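Local coordinates for citrate synthase (Pyrobaculum aerophilum, PDB 2IBP) that catalyses the condensation of oxaloacetate with acetyl-CoA to give citrate and CoA, as a thermophilic homodimer whose chains are topologically interlinked, at the interface of chains A and B. Residues are numbered along the deposited sequence; one frame, centred on the assembly and turned at random. Chains: chain A/B, Citrate synthase.

Contact 1: the interface of chains A and B. Residues chain A 21-23, 26, 391-394; chain B 28-32, 216.
Strand 392-395 of chain A runs parallel to strand 30-34 of chain B, and the main chains carry most of the polar contact. The amide of A:Arg392 donates to the carbonyl of B:Val29 from above the carbonyl plane (N to O 2.9 Å). The carbonyl of A:Arg392 takes the amide of B:Ile31 almost along its C=O axis (O to N 3.0 Å, 177° at the oxygen). Two residues on, A:Cys394 N donates to B:Lys32 O (3.0 Å), in the carbonyl plane.

The side chain of A:Arg392 adds a further bond. Its CG takes the crowded position between backbone N and carbonyl carbon (chi1 66°), and the chain then runs extended to NE, which donates to a lone pair of the carbonyl of B:Asp28 (NE to O 2.8 Å). The acceptor lies near the guanidinium plane, while B:Leu30 CD2 sits over the centre of one face, so bond and packing together hold the group's orientation. The B:Asp28 carboxylate is near but not in contact, and may add a weak attraction.

B:Leu30 is wedged between two segments of chain A. CD2 faces A:Arg392, and CB meets A:Ile22 CG1 at 3.7 Å, the two side chains crossing at about a right angle. A:Ile22 CD1 continues toward the backbone of B:Lys32. A:Leu26 crosses obliquely, CD2 on B:Val29 CG1 and CD1 on B:Ile31 CG2.

Farther out, water 2 joins A:Pro21 O to B:Leu30 N, and water 3, 2.6 Å from B:Leu30 O, joins it to A:Ile23 N. Water 1 links A:Pro391 O with B:Val216 N, beside a right-angle crossing of the two side chains. The site thus clasps the C-terminal strand of one subunit to the N-terminal region of the other, fastening the homodimer close to A:Cys394, a disulfide-forming cysteine.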
loop_
_atom_site.group_PDB
_atom_site.type_symbol
_atom_site.label_atom_id
_atom_site.label_comp_id
_atom_site.label_asym_id
_atom_site.label_seq_id
_atom_site.Cartn_x
_atom_site.Cartn_y
_atom_site.Cartn_z
ATOM N N PRO A 21 -14.321 -17.784 11.709
ATOM C CA PRO A 21 -15.005 -17.128 10.593
ATOM C C PRO A 21 -14.143 -16.121 9.829
ATOM O O PRO A 21 -13.389 -15.350 10.431
ATOM C CB PRO A 21 -16.171 -16.413 11.272
ATOM C CG PRO A 21 -15.698 -16.166 12.664
ATOM C CD PRO A 21 -14.809 -17.316 13.019
ATOM N N ILE A 22 -14.253 -16.144 8.509
ATOM C CA ILE A 22 -13.538 -15.180 7.667
ATOM C C ILE A 22 -14.554 -14.186 7.109
ATOM O O ILE A 22 -15.481 -14.588 6.422
ATOM C CB ILE A 22 -12.828 -15.874 6.485
ATOM C CG1 ILE A 22 -11.748 -16.831 6.986
ATOM C CG2 ILE A 22 -12.216 -14.817 5.544
ATOM C CD1 ILE A 22 -11.254 -17.794 5.930
ATOM N N ILE A 23 -14.422 -12.895 7.441
ATOM C CA ILE A 23 -15.329 -11.881 6.884
ATOM C C ILE A 23 -14.662 -11.431 5.590
ATOM O O ILE A 23 -13.682 -10.704 5.602
ATOM C CB ILE A 23 -15.601 -10.667 7.829
ATOM C CG1 ILE A 23 -16.312 -11.140 9.108
ATOM C CG2 ILE A 23 -16.486 -9.637 7.108
ATOM C CD1 ILE A 23 -16.685 -10.013 10.084
ATOM N N LEU A 26 -13.376 -8.057 4.671
ATOM C CA LEU A 26 -13.543 -7.314 5.929
ATOM C C LEU A 26 -14.675 -6.278 5.802
ATOM O O LEU A 26 -14.617 -5.181 6.371
ATOM C CB LEU A 26 -12.215 -6.649 6.336
ATOM C CG LEU A 26 -11.059 -7.613 6.624
ATOM C CD1 LEU A 26 -9.763 -6.863 6.858
ATOM C CD2 LEU A 26 -11.401 -8.519 7.804
ATOM N N PRO A 391 -3.616 -8.971 10.860
ATOM C CA PRO A 391 -4.615 -9.967 10.494
ATOM C C PRO A 391 -3.915 -11.294 10.281
ATOM O O PRO A 391 -2.686 -11.377 10.406
ATOM C CB PRO A 391 -5.155 -9.447 9.166
ATOM C CG PRO A 391 -3.945 -8.768 8.556
ATOM C CD PRO A 391 -3.272 -8.098 9.724
ATOM N N ARG A 392 -4.677 -12.323 9.955
ATOM C CA ARG A 392 -4.064 -13.611 9.724
ATOM C C ARG A 392 -4.822 -14.370 8.672
ATOM O O ARG A 392 -5.877 -13.941 8.206
ATOM C CB ARG A 392 -3.965 -14.405 11.020
ATOM C CG ARG A 392 -5.268 -14.808 11.626
ATOM C CD ARG A 392 -5.028 -15.385 13.019
ATOM N NE ARG A 392 -6.265 -15.817 13.664
ATOM C CZ ARG A 392 -6.668 -17.081 13.766
ATOM N NH1 ARG A 392 -5.924 -18.078 13.293
ATOM N NH2 ARG A 392 -7.814 -17.349 14.376
ATOM N N ALA A 393 -4.227 -15.472 8.235
ATOM C CA ALA A 393 -4.861 -16.336 7.263
ATOM C C ALA A 393 -4.882 -17.700 7.911
ATOM O O ALA A 393 -4.089 -17.988 8.805
ATOM C CB ALA A 393 -4.089 -16.373 5.960
ATOM N N CYS A 394 -5.806 -18.530 7.467
ATOM C CA CYS A 394 -5.955 -19.874 8.008
ATOM C C CYS A 394 -5.455 -20.890 7.003
ATOM O O CYS A 394 -5.946 -20.954 5.891
ATOM C CB CYS A 394 -7.425 -20.139 8.313
ATOM S SG CYS A 394 -7.617 -21.701 9.208
ATOM N N ASP B 28 -5.472 -10.745 14.715
ATOM C CA ASP B 28 -5.978 -12.120 14.628
ATOM C C ASP B 28 -7.227 -12.279 13.757
ATOM O O ASP B 28 -7.734 -13.392 13.586
ATOM C CB ASP B 28 -6.210 -12.691 16.030
ATOM C CG ASP B 28 -4.945 -12.696 16.880
ATOM O OD1 ASP B 28 -3.847 -12.884 16.317
ATOM O OD2 ASP B 28 -5.056 -12.569 18.118
ATOM N N VAL B 29 -7.723 -11.195 13.165
ATOM C CA VAL B 29 -8.886 -11.307 12.299
ATOM C C VAL B 29 -8.458 -11.979 11.005
ATOM O O VAL B 29 -7.456 -11.614 10.399
ATOM C CB VAL B 29 -9.521 -9.931 12.013
ATOM C CG1 VAL B 29 -10.709 -10.073 11.046
ATOM C CG2 VAL B 29 -9.974 -9.273 13.311
ATOM N N LEU B 30 -9.244 -12.964 10.588
ATOM C CA LEU B 30 -8.950 -13.739 9.395
ATOM C C LEU B 30 -9.368 -12.994 8.141
ATOM O O LEU B 30 -10.460 -12.446 8.084
ATOM C CB LEU B 30 -9.710 -15.062 9.456
ATOM C CG LEU B 30 -9.201 -16.043 10.512
ATOM C CD1 LEU B 30 -10.256 -17.087 10.891
ATOM C CD2 LEU B 30 -7.906 -16.690 10.053
ATOM N N ILE B 31 -8.536 -13.046 7.108
ATOM C CA ILE B 31 -8.869 -12.396 5.846
ATOM C C ILE B 31 -9.056 -13.412 4.717
ATOM O O ILE B 31 -9.639 -13.112 3.672
ATOM C CB ILE B 31 -7.816 -11.342 5.459
ATOM C CG1 ILE B 31 -6.417 -11.943 5.356
ATOM C CG2 ILE B 31 -7.822 -10.213 6.489
ATOM C CD1 ILE B 31 -5.404 -10.977 4.733
ATOM N N LYS B 32 -8.560 -14.627 4.946
ATOM C CA LYS B 32 -8.695 -15.691 3.967
ATOM C C LYS B 32 -8.129 -16.982 4.528
ATOM O O LYS B 32 -7.479 -17.004 5.569
ATOM C CB LYS B 32 -7.902 -15.360 2.699
ATOM C CG LYS B 32 -6.375 -15.388 2.909
ATOM C CD LYS B 32 -5.581 -15.092 1.649
ATOM C CE LYS B 32 -4.077 -15.223 1.904
ATOM N NZ LYS B 32 -3.259 -15.025 0.679
ATOM N N VAL B 216 0.845 -13.057 7.983
ATOM C CA VAL B 216 0.343 -11.977 7.161
ATOM C C VAL B 216 0.717 -10.686 7.851
ATOM O O VAL B 216 -0.140 -10.041 8.475
ATOM C CB VAL B 216 -1.194 -12.047 6.906
ATOM C CG1 VAL B 216 -1.631 -10.883 5.987
ATOM C CG2 VAL B 216 -1.575 -13.387 6.248
HETATM O O HOH W 1 -0.661 -13.264 10.545
HETATM O O HOH W 2 -11.678 -13.718 12.048
HETATM O O HOH W 3 -12.717 -12.048 9.387
#

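Contact 2: the interface of chains A and B. Residues chain A 221, 225, 229, 388-391; chain B 25-26, 216, 218, 221-222, 225.
A:Phe389 is extended and the backbone bends at A:Arg390, whose N donates nearly straight to B:Gly25 O in the carbonyl plane (2.8 Å), B:Gly25 having positive phi (71°) in the 3-10 helix 24-26.

Packing centres on B:Phe221 of helix 218-227, its CG anti to the backbone N (chi1 -171°). A:Pro391 lays CG over the centre of one ring face, 3.6 Å from B:Phe221 CG, in a CH-pi contact. B:Val225 CG2 of the same helix lies over the opposite face, toward the rim. A:Val225 CG2 comes in at the CD2-CE2 side of the ring, 3.7 Å from CD2 of B:Phe221, while A:Val225 CG1 rests on the carbonyl of B:Ala218.

At the ring's tip the two Phe221 side chains meet edge-to-face, planes 85° apart and CZ of A:Phe221 3.6 Å from CZ of B:Phe221. With CG anti to its carbonyl carbon, A:Phe389 turns its CD1 side onto B:Gly25, and B:Leu26 CG touches the ring edge in plane, the two side chains lying alongside and pointing the same way. A:Thr229 CG2 and B:Ala218 CB pack tightly at 3.4 Å.

Water 5 joins the carbonyls of A:Pro391 and B:Val216. This largely apolar site locks paired copies of helix 218-227 together and seats the segment leading to the C-terminal strand on the partner subunit.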
loop_
_atom_site.group_PDB
_atom_site.type_symbol
_atom_site.label_atom_id
_atom_site.label_comp_id
_atom_site.label_asym_id
_atom_site.label_seq_id
_atom_site.Cartn_x
_atom_site.Cartn_y
_atom_site.Cartn_z
ATOM N N PHE A 221 -7.842 2.633 3.320
ATOM C CA PHE A 221 -7.432 1.498 4.137
ATOM C C PHE A 221 -5.964 1.161 3.921
ATOM O O PHE A 221 -5.230 0.915 4.897
ATOM C CB PHE A 221 -8.322 0.302 3.841
ATOM C CG PHE A 221 -8.124 -0.854 4.769
ATOM C CD1 PHE A 221 -7.935 -0.652 6.122
ATOM C CD2 PHE A 221 -8.329 -2.147 4.314
ATOM C CE1 PHE A 221 -7.814 -1.710 6.975
ATOM C CE2 PHE A 221 -8.221 -3.216 5.178
ATOM C CZ PHE A 221 -7.976 -2.985 6.505
ATOM N N VAL A 225 -2.963 0.786 6.634
ATOM C CA VAL A 225 -2.125 -0.402 6.850
ATOM C C VAL A 225 -0.643 -0.024 6.826
ATOM O O VAL A 225 0.136 -0.450 7.673
ATOM C CB VAL A 225 -2.446 -1.500 5.827
ATOM C CG1 VAL A 225 -1.455 -2.671 5.969
ATOM C CG2 VAL A 225 -3.864 -1.993 6.038
ATOM N N THR A 229 2.496 0.698 10.548
ATOM C CA THR A 229 3.851 0.244 10.838
ATOM C C THR A 229 4.750 1.422 11.205
ATOM O O THR A 229 5.950 1.260 11.427
ATOM C CB THR A 229 4.502 -0.430 9.629
ATOM O OG1 THR A 229 4.727 0.527 8.585
ATOM C CG2 THR A 229 3.663 -1.578 9.109
ATOM N N ILE A 388 -0.321 -1.523 14.908
ATOM C CA ILE A 388 0.018 -2.189 13.661
ATOM C C ILE A 388 -1.055 -3.226 13.315
ATOM O O ILE A 388 -1.565 -3.940 14.179
ATOM C CB ILE A 388 1.389 -2.849 13.747
ATOM C CG1 ILE A 388 1.818 -3.403 12.390
ATOM C CG2 ILE A 388 1.397 -3.895 14.843
ATOM C CD1 ILE A 388 3.270 -3.801 12.350
ATOM N N PHE A 389 -1.423 -3.276 12.040
ATOM C CA PHE A 389 -2.397 -4.271 11.590
ATOM C C PHE A 389 -1.767 -5.664 11.626
ATOM O O PHE A 389 -0.642 -5.860 11.160
ATOM C CB PHE A 389 -2.984 -3.925 10.237
ATOM C CG PHE A 389 -3.998 -2.818 10.301
ATOM C CD1 PHE A 389 -5.329 -3.094 10.601
ATOM C CD2 PHE A 389 -3.603 -1.506 10.209
ATOM C CE1 PHE A 389 -6.263 -2.052 10.690
ATOM C CE2 PHE A 389 -4.514 -0.479 10.342
ATOM C CZ PHE A 389 -5.837 -0.753 10.574
ATOM N N ARG A 390 -2.490 -6.597 12.243
ATOM C CA ARG A 390 -2.023 -7.964 12.451
ATOM C C ARG A 390 -3.089 -9.007 12.088
ATOM O O ARG A 390 -3.461 -9.819 12.935
ATOM C CB ARG A 390 -1.679 -8.146 13.936
ATOM C CG ARG A 390 -0.482 -7.343 14.428
ATOM C CD ARG A 390 -0.321 -7.458 15.943
ATOM N NE ARG A 390 0.851 -6.728 16.430
ATOM C CZ ARG A 390 1.080 -6.425 17.703
ATOM N NH1 ARG A 390 0.187 -6.733 18.635
ATOM N NH2 ARG A 390 2.182 -5.762 18.041
ATOM N N PRO A 391 -3.616 -8.971 10.860
ATOM C CA PRO A 391 -4.615 -9.967 10.494
ATOM C C PRO A 391 -3.915 -11.294 10.281
ATOM O O PRO A 391 -2.686 -11.377 10.406
ATOM C CB PRO A 391 -5.155 -9.447 9.166
ATOM C CG PRO A 391 -3.945 -8.768 8.556
ATOM C CD PRO A 391 -3.272 -8.098 9.724
ATOM N N GLY B 25 -6.112 -2.879 15.311
ATOM C CA GLY B 25 -5.178 -3.416 14.318
ATOM C C GLY B 25 -5.692 -4.711 13.708
ATOM O O GLY B 25 -4.951 -5.434 13.039
ATOM N N LEU B 26 -6.981 -4.984 13.901
ATOM C CA LEU B 26 -7.600 -6.218 13.404
ATOM C C LEU B 26 -6.759 -7.432 13.786
ATOM O O LEU B 26 -6.679 -8.409 13.037
ATOM C CB LEU B 26 -7.781 -6.170 11.892
ATOM C CG LEU B 26 -8.723 -5.053 11.423
ATOM C CD1 LEU B 26 -8.900 -5.112 9.914
ATOM C CD2 LEU B 26 -10.075 -5.175 12.145
ATOM N N VAL B 216 0.845 -13.057 7.983
ATOM C CA VAL B 216 0.343 -11.977 7.161
ATOM C C VAL B 216 0.717 -10.686 7.851
ATOM O O VAL B 216 -0.140 -10.041 8.475
ATOM C CB VAL B 216 -1.194 -12.047 6.906
ATOM C CG1 VAL B 216 -1.631 -10.883 5.987
ATOM C CG2 VAL B 216 -1.575 -13.387 6.248
ATOM N N ALA B 218 2.118 -6.694 8.076
ATOM C CA ALA B 218 1.511 -5.533 7.452
ATOM C C ALA B 218 1.887 -5.370 5.981
ATOM O O ALA B 218 1.069 -4.870 5.207
ATOM C CB ALA B 218 1.827 -4.272 8.235
ATOM N N PHE B 221 -0.276 -7.786 4.148
ATOM C CA PHE B 221 -1.628 -7.260 4.224
ATOM C C PHE B 221 -1.817 -6.071 3.272
ATOM O O PHE B 221 -2.808 -6.015 2.536
ATOM C CB PHE B 221 -1.961 -6.871 5.645
ATOM C CG PHE B 221 -3.402 -6.509 5.850
ATOM C CD1 PHE B 221 -4.404 -7.220 5.200
ATOM C CD2 PHE B 221 -3.765 -5.591 6.829
ATOM C CE1 PHE B 221 -5.736 -6.912 5.415
ATOM C CE2 PHE B 221 -5.092 -5.325 7.079
ATOM C CZ PHE B 221 -6.077 -5.993 6.375
ATOM N N ALA B 222 -0.833 -5.170 3.208
ATOM C CA ALA B 222 -0.900 -4.024 2.292
ATOM C C ALA B 222 -1.019 -4.518 0.850
ATOM O O ALA B 222 -1.799 -3.994 0.052
ATOM C CB ALA B 222 0.327 -3.149 2.434
ATOM N N VAL B 225 -4.577 -5.555 0.287
ATOM C CA VAL B 225 -5.517 -4.440 0.158
ATOM C C VAL B 225 -5.419 -3.790 -1.222
ATOM O O VAL B 225 -6.426 -3.498 -1.864
ATOM C CB VAL B 225 -5.324 -3.408 1.271
ATOM C CG1 VAL B 225 -6.273 -2.222 1.034
ATOM C CG2 VAL B 225 -5.556 -4.046 2.622
HETATM O O HOH W 4 -0.661 -13.264 10.545
HETATM O O HOH W 5 0.182 -10.171 11.253
#

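Contact 1 and contact 2 are neighbouring parts of one two-fold symmetric dimer interface, their C-alpha centres about 11 Å apart. A:Pro391 and B:Val216 belong to both: the proline stands where the C-terminal segment of chain A leaves the helix packing of contact 2 and enters the strand pairing of contact 1. A hydrophobic core thus continues into a backbone-bonded seam along the same polypeptide. Both lie well away from A:His289, a predicted catalytic residue, about 25 Å and 24 Å from their centres, so their role is probably structural, supporting the tight union of interlinked chains.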